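Local coordinates for protein exopolygalacturonate lyase (Vibrio vulnificus, PDB 5A29) that probably cleaves polygalacturonate, the backbone of pectin, by metal-assisted beta-elimination, at residues 34-39 / 504-509; 443-448 / 471-476; 458-463 / 485-490; 465-470 / 519-524. All coordinates share one frame; numbering follows the deposited sequence. Where two conformers were deposited one is given.

Contact 1: residues 34-39 / 504-509; sequences QAVKTY and GYFLAN
Tyr39 of helix 27-46 meets Tyr505 and Phe506 of strand 505-506 in an aromatic cluster, which fastens the N-terminal helix to a two-stranded antiparallel hairpin 465 residues further along the chain. Tyr39 carries its CG anti to the backbone N (chi1 167°), which brings the ring out from the helix to Tyr505 and Phe506. Phe506 then turns an edge onto one face of that ring. This is an edge-to-face pair, with planes at 70° and centroids 5.2 Å apart, in which Phe506 CD2 lies over the face, on its CG-CD1 side, with CE2 near Tyr39 CG and CB. Tyr505 meets the same tyrosine less squarely, its CD1 3.7 Å from Tyr39 CE1. The broad ring surfaces fill the buried space between helix and strand. Val36, one turn earlier on the helix, adds a looser touch, CG2 lying 4.3 Å from Phe506 CZ. Gly504 has a positive phi of 89°, where a side chain would collide with the carbonyl oxygen before it, which suits glycine. Its own carbonyl is gripped by Asn42 ND2, and the same Gly504 O sits in the plane of the Tyr39 ring, at its edge, and 3.6 Å from Tyr39 CA.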
loop_
_atom_site.group_PDB
_atom_site.type_symbol
_atom_site.label_atom_id
_atom_site.label_comp_id
_atom_site.label_asym_id
_atom_site.label_seq_id
_atom_site.Cartn_x
_atom_site.Cartn_y
_atom_site.Cartn_z
ATOM N N GLN A 34 15.167 18.476 -12.714
ATOM C CA GLN A 34 16.027 19.179 -11.772
ATOM C C GLN A 34 15.340 19.362 -10.399
ATOM O O GLN A 34 16.045 19.349 -9.390
ATOM C CB GLN A 34 16.422 20.572 -12.376
ATOM C CG GLN A 34 17.158 21.493 -11.375
ATOM C CD GLN A 34 18.531 20.925 -11.059
ATOM O OE1 GLN A 34 19.260 20.536 -11.975
ATOM N NE2 GLN A 34 18.820 20.717 -9.780
ATOM N N ALA A 35 14.015 19.565 -10.354
ATOM C CA ALA A 35 13.329 19.548 -9.042
ATOM C C ALA A 35 13.629 18.251 -8.272
ATOM O O ALA A 35 13.929 18.257 -7.045
ATOM C CB ALA A 35 11.834 19.719 -9.202
ATOM N N VAL A 36 13.505 17.140 -8.969
ATOM C CA VAL A 36 13.788 15.842 -8.352
ATOM C C VAL A 36 15.249 15.696 -7.936
ATOM O O VAL A 36 15.578 15.163 -6.843
ATOM C CB VAL A 36 13.338 14.698 -9.306
ATOM C CG1 VAL A 36 13.684 13.366 -8.648
ATOM C CG2 VAL A 36 11.792 14.828 -9.439
ATOM N N LYS A 37 16.161 16.160 -8.792
ATOM C CA LYS A 37 17.605 16.123 -8.386
ATOM C C LYS A 37 17.885 16.973 -7.132
ATOM O O LYS A 37 18.598 16.533 -6.192
ATOM C CB LYS A 37 18.491 16.628 -9.566
ATOM C CG LYS A 37 19.984 16.801 -9.201
ATOM C CD LYS A 37 20.732 17.294 -10.475
ATOM C CE LYS A 37 22.255 17.472 -10.346
ATOM N NZ LYS A 37 22.725 17.778 -8.967
ATOM N N THR A 38 17.231 18.142 -7.046
ATOM C CA THR A 38 17.358 18.977 -5.870
ATOM C C THR A 38 16.819 18.272 -4.609
ATOM O O THR A 38 17.416 18.288 -3.546
ATOM C CB THR A 38 16.604 20.318 -6.055
ATOM O OG1 THR A 38 17.188 21.045 -7.161
ATOM C CG2 THR A 38 16.649 21.187 -4.775
ATOM N N TYR A 39 15.641 17.690 -4.740
ATOM C CA TYR A 39 15.072 16.893 -3.632
ATOM C C TYR A 39 16.020 15.796 -3.235
ATOM O O TYR A 39 16.304 15.611 -2.031
ATOM C CB TYR A 39 13.749 16.296 -4.157
ATOM C CG TYR A 39 13.179 15.210 -3.276
ATOM C CD1 TYR A 39 12.644 15.528 -2.046
ATOM C CD2 TYR A 39 13.169 13.880 -3.701
ATOM C CE1 TYR A 39 12.049 14.555 -1.251
ATOM C CE2 TYR A 39 12.633 12.862 -2.863
ATOM C CZ TYR A 39 12.017 13.248 -1.679
ATOM O OH TYR A 39 11.426 12.328 -0.831
ATOM N N GLY A 504 12.153 22.733 -0.932
ATOM C CA GLY A 504 13.204 21.737 -1.267
ATOM C C GLY A 504 12.733 20.256 -1.140
ATOM O O GLY A 504 13.494 19.343 -1.451
ATOM N N TYR A 505 11.469 20.069 -0.741
ATOM C CA TYR A 505 10.883 18.716 -0.556
ATOM C C TYR A 505 9.521 18.637 -1.177
ATOM O O TYR A 505 8.971 19.630 -1.628
ATOM C CB TYR A 505 10.737 18.426 0.963
ATOM C CG TYR A 505 12.092 18.208 1.597
ATOM C CD1 TYR A 505 12.686 16.948 1.560
ATOM C CD2 TYR A 505 12.837 19.304 2.126
ATOM C CE1 TYR A 505 13.959 16.756 2.056
ATOM C CE2 TYR A 505 14.119 19.112 2.601
ATOM C CZ TYR A 505 14.650 17.841 2.606
ATOM O OH TYR A 505 15.918 17.608 3.044
ATOM N N PHE A 506 8.932 17.420 -1.190
ATOM C CA PHE A 506 7.589 17.264 -1.698
ATOM C C PHE A 506 6.595 17.124 -0.533
ATOM O O PHE A 506 6.787 16.257 0.331
ATOM C CB PHE A 506 7.531 16.011 -2.601
ATOM C CG PHE A 506 8.211 16.246 -3.937
ATOM C CD1 PHE A 506 7.555 16.972 -4.935
ATOM C CD2 PHE A 506 9.507 15.823 -4.139
ATOM C CE1 PHE A 506 8.137 17.199 -6.179
ATOM C CE2 PHE A 506 10.146 16.107 -5.354
ATOM C CZ PHE A 506 9.472 16.793 -6.370
ATOM N N LEU A 507 5.587 17.996 -0.505
ATOM C CA LEU A 507 4.650 18.081 0.617
ATOM C C LEU A 507 3.270 18.092 0.052
ATOM O O LEU A 507 3.041 18.722 -0.997
ATOM C CB LEU A 507 4.836 19.412 1.381
ATOM C CG LEU A 507 6.165 19.543 2.143
ATOM C CD1 LEU A 507 6.141 20.957 2.761
ATOM C CD2 LEU A 507 6.224 18.518 3.284
ATOM N N ALA A 508 2.347 17.403 0.753
ATOM C CA ALA A 508 0.946 17.313 0.308
ATOM C C ALA A 508 0.210 18.660 0.562
ATOM O O ALA A 508 -0.787 18.943 -0.083
ATOM C CB ALA A 508 0.213 16.138 1.040
ATOM N N ASN A 509 0.738 19.501 1.451
ATOM C CA ASN A 509 0.079 20.800 1.750
ATOM C C ASN A 509 1.254 21.723 2.073
ATOM O O ASN A 509 2.113 21.337 2.877
ATOM C CB ASN A 509 -0.787 20.645 3.041
ATOM C CG ASN A 509 -1.537 21.942 3.432
ATOM O OD1 ASN A 509 -1.032 23.054 3.267
ATOM N ND2 ASN A 509 -2.738 21.783 3.969
#

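Contact 2: residues 443-448 / 471-476; sequences YGWGSL and FSAIEL. With EDO (1,2-ethanediol), chain F.
Trp445 pushes its indole, benzo end first, against helix 467-480, where the small side chains of Ser472 and Ala473 leave a shallow hollow for it. CH2 is the leading atom, 3.7 Å from Ser472 CB and equally close to Ala473 N, and both lie at the edge of the ring near its plane. The indole therefore meets the helix end-on, like a blade against a notch, with Ala473 CB 4.2 Å from the same CH2. Leu476, one turn after Ser472, forms the bump beside the notch. It comes from the opposite direction, and its CD1 rests 3.7 Å from Trp445 CZ3. That methyl also receives Leu448 CD2 at 4.3 Å, so the leucine branch is shared by two residues of the partner segment.

The loop reaches this position from the end of helix 430-442, which closes at Gly444 in a Schellman motif; the positive phi there suits glycine. With chi1 of -79°, Trp445 holds CG anti to its carbonyl carbon, and the long indole spans the 9.9 Å between its CA and that of Ala473. On another side of helix 467-480, Glu475 OE2 accepts a hydrogen bond from O1 of a 1,2-ethanediol, probably a crystallisation additive, and also pairs with Arg422.

The joint itself is apolar, yet its two polar ends are provided for: Trp445 NE1 donates to Glu414, and Ser472 OG bonds back to Met468 O. The chemistry thus implies an interface held by shape and burial, with the polar groups satisfied beyond it.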
loop_
_atom_site.group_PDB
_atom_site.type_symbol
_atom_site.label_atom_id
_atom_site.label_comp_id
_atom_site.label_asym_id
_atom_site.label_seq_id
_atom_site.Cartn_x
_atom_site.Cartn_y
_atom_site.Cartn_z
ATOM N N TYR A 443 -13.161 13.143 -12.921
ATOM C CA TYR A 443 -11.981 13.768 -12.403
ATOM C C TYR A 443 -11.601 15.090 -13.164
ATOM O O TYR A 443 -10.581 15.699 -12.847
ATOM C CB TYR A 443 -10.778 12.805 -12.375
ATOM C CG TYR A 443 -10.835 11.885 -11.161
ATOM C CD1 TYR A 443 -10.741 12.444 -9.901
ATOM C CD2 TYR A 443 -10.963 10.484 -11.265
ATOM C CE1 TYR A 443 -10.766 11.692 -8.750
ATOM C CE2 TYR A 443 -10.968 9.702 -10.077
ATOM C CZ TYR A 443 -10.940 10.330 -8.834
ATOM O OH TYR A 443 -11.065 9.690 -7.580
ATOM N N GLY A 444 -12.382 15.484 -14.153
ATOM C CA GLY A 444 -12.129 16.749 -14.844
ATOM C C GLY A 444 -11.108 16.591 -15.963
ATOM O O GLY A 444 -10.628 17.566 -16.485
ATOM N N TRP A 445 -10.805 15.374 -16.422
ATOM C CA TRP A 445 -9.752 15.196 -17.460
ATOM C C TRP A 445 -10.220 15.578 -18.851
ATOM O O TRP A 445 -9.381 15.680 -19.782
ATOM C CB TRP A 445 -9.392 13.684 -17.561
ATOM C CG TRP A 445 -8.469 13.118 -16.504
ATOM C CD1 TRP A 445 -8.385 13.425 -15.162
ATOM C CD2 TRP A 445 -7.514 12.130 -16.751
ATOM N NE1 TRP A 445 -7.396 12.639 -14.567
ATOM C CE2 TRP A 445 -6.870 11.833 -15.542
ATOM C CE3 TRP A 445 -7.114 11.476 -17.924
ATOM C CZ2 TRP A 445 -5.835 10.876 -15.445
ATOM C CZ3 TRP A 445 -6.092 10.538 -17.841
ATOM C CH2 TRP A 445 -5.461 10.261 -16.632
ATOM N N GLY A 446 -11.546 15.660 -19.030
ATOM C CA GLY A 446 -12.149 15.760 -20.368
ATOM C C GLY A 446 -12.630 14.380 -20.864
ATOM O O GLY A 446 -13.087 13.564 -20.064
ATOM N N SER A 447 -12.529 14.113 -22.171
ATOM C CA SER A 447 -13.069 12.882 -22.804
ATOM C C SER A 447 -11.996 11.980 -23.359
ATOM O O SER A 447 -11.258 12.379 -24.332
ATOM C CB SER A 447 -14.022 13.211 -23.985
ATOM O OG SER A 447 -15.046 14.018 -23.440
ATOM N N LEU A 448 -11.983 10.718 -22.902
ATOM C CA LEU A 448 -11.001 9.785 -23.452
ATOM C C LEU A 448 -11.517 9.367 -24.850
ATOM O O LEU A 448 -10.709 8.963 -25.692
ATOM C CB LEU A 448 -10.872 8.497 -22.669
ATOM C CG LEU A 448 -10.581 8.611 -21.162
ATOM C CD1 LEU A 448 -10.252 7.246 -20.601
ATOM C CD2 LEU A 448 -9.436 9.599 -20.886
ATOM N N PHE A 471 0.650 8.715 -13.295
ATOM C CA PHE A 471 0.783 7.267 -13.573
ATOM C C PHE A 471 -0.353 6.846 -14.499
ATOM O O PHE A 471 -0.196 5.908 -15.312
ATOM C CB PHE A 471 0.683 6.417 -12.292
ATOM C CG PHE A 471 1.897 6.527 -11.387
ATOM C CD1 PHE A 471 3.186 6.281 -11.850
ATOM C CD2 PHE A 471 1.734 6.900 -10.038
ATOM C CE1 PHE A 471 4.304 6.384 -10.973
ATOM C CE2 PHE A 471 2.843 6.986 -9.178
ATOM C CZ PHE A 471 4.150 6.704 -9.644
ATOM N N SER A 472 -1.533 7.411 -14.297
ATOM C CA SER A 472 -2.680 6.973 -15.102
ATOM C C SER A 472 -2.501 7.457 -16.561
ATOM O O SER A 472 -2.867 6.776 -17.526
ATOM C CB SER A 472 -3.967 7.593 -14.552
ATOM O OG SER A 472 -4.285 6.946 -13.291
ATOM N N ALA A 473 -2.097 8.712 -16.714
ATOM C CA ALA A 473 -1.900 9.248 -18.101
ATOM C C ALA A 473 -0.827 8.457 -18.857
ATOM O O ALA A 473 -0.936 8.226 -20.083
ATOM C CB ALA A 473 -1.581 10.779 -18.022
ATOM N N ILE A 474 0.254 8.068 -18.164
ATOM C CA ILE A 474 1.246 7.221 -18.763
ATOM C C ILE A 474 0.673 5.859 -19.165
ATOM O O ILE A 474 0.981 5.344 -20.253
ATOM C CB ILE A 474 2.464 7.070 -17.826
ATOM C CG1 ILE A 474 3.172 8.448 -17.652
ATOM C CG2 ILE A 474 3.421 5.944 -18.297
ATOM C CD1 ILE A 474 4.085 8.429 -16.396
ATOM N N GLU A 475 -0.124 5.230 -18.276
ATOM C CA GLU A 475 -0.802 3.967 -18.728
ATOM C C GLU A 475 -1.657 4.181 -19.973
ATOM O O GLU A 475 -1.654 3.359 -20.896
ATOM C CB GLU A 475 -1.720 3.393 -17.627
ATOM C CG GLU A 475 -0.965 2.982 -16.425
ATOM C CD GLU A 475 -0.173 1.682 -16.607
ATOM O OE1 GLU A 475 -0.495 0.876 -17.527
ATOM O OE2 GLU A 475 0.723 1.474 -15.759
ATOM N N LEU A 476 -2.377 5.280 -20.044
ATOM C CA LEU A 476 -3.202 5.447 -21.193
ATOM C C LEU A 476 -2.364 5.735 -22.447
ATOM O O LEU A 476 -2.717 5.328 -23.544
ATOM C CB LEU A 476 -4.177 6.637 -21.019
ATOM C CG LEU A 476 -5.417 6.132 -20.252
ATOM C CD1 LEU A 476 -6.092 7.305 -19.591
ATOM C CD2 LEU A 476 -6.404 5.478 -21.269
HETATM C C1 EDO F . 2.467 4.302 -14.918
HETATM O O1 EDO F . 1.562 3.474 -14.198
HETATM C C2 EDO F . 3.688 3.456 -15.277
HETATM O O2 EDO F . 3.280 2.504 -16.271
#

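Contact 3: residues 458-463 / 485-490; sequences LNMQLS and YLEFAR
This is a partly buried loop-on-helix contact, in which the turn following strand 457-458 lies against helix 484-500 on the outer part of the fold. Phe488 is its centre. A chi1 of 176° swings the ring away from its own backbone N and into the curve of the loop, where Leu458, Asn459, Met460 and Leu462 gather round it. Asn459 O lies at the ring edge, near its plane, 3.3 Å from Phe488 CE1, and Leu462 CD2 approaches Phe488 CZ obliquely at 3.8 Å. Leu458 crosses Phe488 at about a right angle and reaches on to Tyr485, its CD1 3.6 Å from Tyr485 CD1. Met460, flexible and bent at chi2, curls back to the helix: SD sits 3.6 Å from Phe488 CA, while CE lies against CG and CD of Glu487, the two chains crossing at about a right angle. A water donates to both Asn459 O and Phe488 O, bridging the two backbones. Asn459 suits its corner because OD1 accepts from Gln461 N at 3.0 Å, with the donor above the carbonyl plane, and ND2 reaches back to Gly444 O. The arrangement is that of an Asx turn combined with a type I beta turn spanning Asn459 to Leu462.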
loop_
_atom_site.group_PDB
_atom_site.type_symbol
_atom_site.label_atom_id
_atom_site.label_comp_id
_atom_site.label_asym_id
_atom_site.label_seq_id
_atom_site.Cartn_x
_atom_site.Cartn_y
_atom_site.Cartn_z
ATOM N N LEU A 458 -8.538 16.149 -24.103
ATOM C CA LEU A 458 -8.164 16.221 -22.677
ATOM C C LEU A 458 -8.048 17.677 -22.202
ATOM O O LEU A 458 -7.758 18.598 -22.989
ATOM C CB LEU A 458 -6.837 15.529 -22.441
ATOM C CG LEU A 458 -6.836 14.076 -22.904
ATOM C CD1 LEU A 458 -5.437 13.483 -22.821
ATOM C CD2 LEU A 458 -7.860 13.319 -22.071
ATOM N N ASN A 459 -8.231 17.865 -20.907
ATOM C CA ASN A 459 -8.206 19.191 -20.255
ATOM C C ASN A 459 -6.759 19.544 -19.915
ATOM O O ASN A 459 -6.191 19.046 -18.933
ATOM C CB ASN A 459 -9.018 19.095 -18.961
ATOM C CG ASN A 459 -9.141 20.426 -18.216
ATOM O OD1 ASN A 459 -8.592 21.476 -18.621
ATOM N ND2 ASN A 459 -9.788 20.357 -17.076
ATOM N N MET A 460 -6.141 20.429 -20.700
ATOM C CA MET A 460 -4.740 20.802 -20.456
ATOM C C MET A 460 -4.598 21.901 -19.385
ATOM O O MET A 460 -3.484 22.295 -19.070
ATOM C CB MET A 460 -4.078 21.314 -21.750
ATOM C CG MET A 460 -4.231 20.375 -22.909
ATOM S SD MET A 460 -3.398 18.804 -22.512
ATOM C CE MET A 460 -3.961 17.771 -23.907
ATOM N N GLN A 461 -5.712 22.382 -18.849
ATOM C CA GLN A 461 -5.700 23.329 -17.735
ATOM C C GLN A 461 -6.162 22.684 -16.436
ATOM O O GLN A 461 -6.499 23.396 -15.493
ATOM C CB GLN A 461 -6.617 24.573 -18.016
ATOM C CG GLN A 461 -6.095 25.500 -19.130
ATOM C CD GLN A 461 -6.287 24.892 -20.516
ATOM O OE1 GLN A 461 -7.324 24.277 -20.801
ATOM N NE2 GLN A 461 -5.276 25.030 -21.379
ATOM N N LEU A 462 -6.203 21.355 -16.357
ATOM C CA LEU A 462 -6.742 20.702 -15.150
ATOM C C LEU A 462 -5.929 21.128 -13.980
ATOM O O LEU A 462 -4.708 20.917 -13.985
ATOM C CB LEU A 462 -6.619 19.160 -15.301
ATOM C CG LEU A 462 -7.130 18.340 -14.097
ATOM C CD1 LEU A 462 -8.613 18.580 -13.787
ATOM C CD2 LEU A 462 -6.899 16.898 -14.475
ATOM N N SER A 463 -6.540 21.718 -12.964
ATOM C CA SER A 463 -5.737 22.166 -11.848
ATOM C C SER A 463 -5.647 21.228 -10.649
ATOM O O SER A 463 -4.777 21.383 -9.837
ATOM C CB SER A 463 -6.194 23.534 -11.338
ATOM O OG SER A 463 -7.491 23.379 -10.856
ATOM N N TYR A 485 -1.935 12.193 -24.557
ATOM C CA TYR A 485 -1.813 11.844 -23.134
ATOM C C TYR A 485 -0.490 12.366 -22.580
ATOM O O TYR A 485 -0.366 12.637 -21.380
ATOM C CB TYR A 485 -1.837 10.319 -22.930
ATOM C CG TYR A 485 -3.278 9.843 -23.065
ATOM C CD1 TYR A 485 -4.223 10.164 -22.095
ATOM C CD2 TYR A 485 -3.675 9.100 -24.190
ATOM C CE1 TYR A 485 -5.556 9.804 -22.230
ATOM C CE2 TYR A 485 -4.979 8.697 -24.346
ATOM C CZ TYR A 485 -5.911 9.036 -23.334
ATOM O OH TYR A 485 -7.203 8.661 -23.478
ATOM N N LEU A 486 0.522 12.457 -23.431
ATOM C CA LEU A 486 1.818 12.985 -22.939
ATOM C C LEU A 486 1.770 14.500 -22.801
ATOM O O LEU A 486 2.444 15.037 -21.927
ATOM C CB LEU A 486 2.949 12.634 -23.907
ATOM C CG LEU A 486 3.237 11.136 -23.963
ATOM C CD1 LEU A 486 4.487 10.932 -24.817
ATOM C CD2 LEU A 486 3.444 10.588 -22.572
ATOM N N GLU A 487 1.081 15.175 -23.707
ATOM C CA GLU A 487 0.805 16.628 -23.532
ATOM C C GLU A 487 0.108 16.911 -22.198
ATOM O O GLU A 487 0.473 17.805 -21.419
ATOM C CB GLU A 487 -0.086 17.157 -24.658
ATOM C CG GLU A 487 -0.297 18.669 -24.585
ATOM C CD GLU A 487 -0.991 19.286 -25.812
ATOM O OE1 GLU A 487 -1.335 18.549 -26.771
ATOM O OE2 GLU A 487 -1.260 20.515 -25.785
ATOM N N PHE A 488 -0.956 16.129 -21.969
ATOM C CA PHE A 488 -1.726 16.204 -20.727
ATOM C C PHE A 488 -0.862 15.925 -19.494
ATOM O O PHE A 488 -0.923 16.682 -18.500
ATOM C CB PHE A 488 -2.903 15.207 -20.815
ATOM C CG PHE A 488 -3.727 15.114 -19.541
ATOM C CD1 PHE A 488 -4.683 16.058 -19.273
ATOM C CD2 PHE A 488 -3.567 13.994 -18.682
ATOM C CE1 PHE A 488 -5.505 15.967 -18.140
ATOM C CE2 PHE A 488 -4.357 13.893 -17.520
ATOM C CZ PHE A 488 -5.328 14.869 -17.251
ATOM N N ALA A 489 -0.044 14.868 -19.554
ATOM C CA ALA A 489 0.750 14.514 -18.396
ATOM C C ALA A 489 1.822 15.593 -18.139
ATOM O O ALA A 489 2.148 15.887 -17.005
ATOM C CB ALA A 489 1.436 13.193 -18.643
ATOM N N ARG A 490 2.433 16.099 -19.183
ATOM C CA ARG A 490 3.457 17.158 -19.013
ATOM C C ARG A 490 2.851 18.396 -18.320
ATOM O O ARG A 490 3.466 18.932 -17.370
ATOM C CB ARG A 490 4.004 17.616 -20.405
ATOM C CG ARG A 490 5.041 16.670 -20.951
ATOM C CD ARG A 490 5.315 17.072 -22.420
ATOM N NE ARG A 490 6.702 16.915 -22.766
ATOM C CZ ARG A 490 7.144 16.541 -23.977
ATOM N NH1 ARG A 490 6.291 16.249 -24.960
ATOM N NH2 ARG A 490 8.452 16.456 -24.198
HETATM O O HOH W 1 -3.181 18.574 -17.892
#

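Contact 4: residues 465-470 / 519-524; sequences VSPMTL and AIEPLA
Pro467 and Ile520 cross at about a right angle where the N-terminal ends of helices 467-480 and 521-532 come together. The proline ring offers its CB and CG, and the CG1-CD1 arm of the isoleucine runs across them, with Ile520 CD1 3.5 Å from Pro467 CB. That arm occupies the hindered place between backbone N and carbonyl carbon (chi1 59°), which carries CD1 across to the proline. Met468 meets the same arm, again nearly at right angles. Although its CB points away from the partner, bends at chi2 and chi3 bring CE back to 3.7 Å from Ile520 CD1, a reach suited to an unbranched, flexible chain. Both distances hold for one of two Ile520 conformers and may differ in the other.

Beside the same proline, the aliphatic CG of Glu521 lies 3.9 Å from Pro467 CG, and one turn further on Ala524 sets its CB 4.0 Å from Pro467 CB. The closest CA pair is Pro467 with Glu521, 5.4 Å apart, and the small Ala524 is consistent with backbones this close. Leu470 completes the contact by setting CD1 3.9 Å from Ala524 O and 4.1 Å from Ala524 CB.

Proline fits the first turn of a helix, where its missing N-H costs no bond. Just before it, Ser466 is the N-cap of a capping box: its OG accepts from Thr469 N, and Thr469 OG1 accepts from Ser466 N at 2.9 Å. Chemically, then, the helix starts meet mainly through hydrocarbon, while the buried polar groups bond within the capping box or to Glu414, which holds both hydroxyls, and Arg500, the salt-bridge partner of Glu521.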
loop_
_atom_site.group_PDB
_atom_site.type_symbol
_atom_site.label_atom_id
_atom_site.label_comp_id
_atom_site.label_asym_id
_atom_site.label_seq_id
_atom_site.Cartn_x
_atom_site.Cartn_y
_atom_site.Cartn_z
ATOM N N VAL A 465 -4.254 18.022 -9.636
ATOM C CA VAL A 465 -3.443 16.959 -10.182
ATOM C C VAL A 465 -2.831 16.229 -9.028
ATOM O O VAL A 465 -2.658 16.784 -7.916
ATOM C CB VAL A 465 -2.357 17.501 -11.185
ATOM C CG1 VAL A 465 -3.069 18.108 -12.395
ATOM C CG2 VAL A 465 -1.480 18.540 -10.532
ATOM N N SER A 466 -2.415 14.998 -9.280
ATOM C CA SER A 466 -1.730 14.243 -8.241
ATOM C C SER A 466 -0.706 13.319 -8.905
ATOM O O SER A 466 -0.694 13.212 -10.136
ATOM C CB SER A 466 -2.768 13.395 -7.503
ATOM O OG SER A 466 -3.258 12.469 -8.456
ATOM N N PRO A 467 0.137 12.630 -8.117
ATOM C CA PRO A 467 0.995 11.590 -8.738
ATOM C C PRO A 467 0.172 10.560 -9.546
ATOM O O PRO A 467 0.623 10.052 -10.642
ATOM C CB PRO A 467 1.689 10.944 -7.515
ATOM C CG PRO A 467 1.711 12.067 -6.481
ATOM C CD PRO A 467 0.359 12.736 -6.655
ATOM N N MET A 468 -1.025 10.224 -9.038
ATOM C CA MET A 468 -1.914 9.268 -9.720
ATOM C C MET A 468 -2.346 9.798 -11.078
ATOM O O MET A 468 -2.563 8.972 -12.005
ATOM C CB MET A 468 -3.174 8.962 -8.910
ATOM C CG MET A 468 -2.871 8.263 -7.593
ATOM S SD MET A 468 -1.984 6.663 -7.881
ATOM C CE MET A 468 -0.483 7.184 -7.116
ATOM N N THR A 469 -2.445 11.130 -11.260
ATOM C CA THR A 469 -2.758 11.661 -12.609
ATOM C C THR A 469 -1.704 11.229 -13.603
ATOM O O THR A 469 -2.020 10.812 -14.764
ATOM C CB THR A 469 -2.806 13.233 -12.608
ATOM O OG1 THR A 469 -3.636 13.660 -11.504
ATOM C CG2 THR A 469 -3.388 13.725 -13.917
ATOM N N LEU A 470 -0.445 11.368 -13.176
ATOM C CA LEU A 470 0.698 11.083 -14.069
ATOM C C LEU A 470 0.772 9.556 -14.331
ATOM O O LEU A 470 0.974 9.152 -15.473
ATOM C CB LEU A 470 2.051 11.515 -13.466
ATOM C CG LEU A 470 2.198 13.009 -13.066
ATOM C CD1 LEU A 470 3.696 13.319 -12.861
ATOM C CD2 LEU A 470 1.637 13.828 -14.193
ATOM N N ALA A 519 7.834 10.199 -0.156
ATOM C CA ALA A 519 6.960 10.875 -1.145
ATOM C C ALA A 519 7.011 10.136 -2.525
ATOM O O ALA A 519 8.079 9.718 -3.020
ATOM C CB ALA A 519 7.460 12.320 -1.313
ATOM N N ILE A 520 5.876 10.055 -3.179
ATOM C CA ILE A 520 5.889 9.342 -4.477
ATOM C C ILE A 520 5.926 10.291 -5.678
ATOM O O ILE A 520 6.085 9.863 -6.809
ATOM C CB ILE A 520 4.676 8.436 -4.600
ATOM C CG1 ILE A 520 3.423 9.288 -4.480
ATOM C CG2 ILE A 520 4.743 7.316 -3.553
ATOM C CD1 ILE A 520 2.218 8.577 -4.973
ATOM N N GLU A 521 5.781 11.594 -5.448
ATOM C CA GLU A 521 5.892 12.567 -6.567
ATOM C C GLU A 521 7.183 12.313 -7.386
ATOM O O GLU A 521 7.101 12.342 -8.616
ATOM C CB GLU A 521 5.933 14.029 -6.040
ATOM C CG GLU A 521 4.566 14.533 -5.585
ATOM C CD GLU A 521 4.214 14.160 -4.103
ATOM O OE1 GLU A 521 4.942 13.397 -3.438
ATOM O OE2 GLU A 521 3.125 14.581 -3.640
ATOM N N PRO A 522 8.338 12.075 -6.727
ATOM C CA PRO A 522 9.569 11.844 -7.489
ATOM C C PRO A 522 9.459 10.651 -8.401
ATOM O O PRO A 522 9.882 10.724 -9.585
ATOM C CB PRO A 522 10.610 11.498 -6.408
ATOM C CG PRO A 522 10.089 12.192 -5.173
ATOM C CD PRO A 522 8.594 12.090 -5.275
ATOM N N LEU A 523 9.048 9.507 -7.857
ATOM C CA LEU A 523 8.796 8.371 -8.797
ATOM C C LEU A 523 7.840 8.715 -9.919
ATOM O O LEU A 523 8.072 8.335 -11.080
ATOM C CB LEU A 523 8.383 7.102 -8.022
ATOM C CG LEU A 523 8.239 5.818 -8.908
ATOM C CD1 LEU A 523 9.606 5.411 -9.483
ATOM C CD2 LEU A 523 7.655 4.647 -8.026
ATOM N N ALA A 524 6.702 9.375 -9.630
ATOM C CA ALA A 524 5.777 9.670 -10.715
ATOM C C ALA A 524 6.473 10.601 -11.749
ATOM O O ALA A 524 6.310 10.415 -12.983
ATOM C CB ALA A 524 4.543 10.378 -10.196
#

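Contacts 2 and 4 share helix 467-480; contact 3 uses the next helix, 484-500, and touches both, and contact 1 joins them through contact 4. Contacts 2 and 3 are closest, with centres 8 Å apart: Trp445 packs on Phe488, and Trp445 O lies 2.7 Å from Asn459 N, a probable hydrogen bond. Contact 4 lies 13 Å from contact 2, centre to centre, and touches it where Phe471 meets Ala524. Contact 1 is 12 Å from contact 4; Pro522 and Glu521 pack there on Tyr39 and Phe506. All four lie away from the manganese site of His133, Glu154 and His196, although the side chain of Met468 is about 12 Å from a bound meso-tartrate.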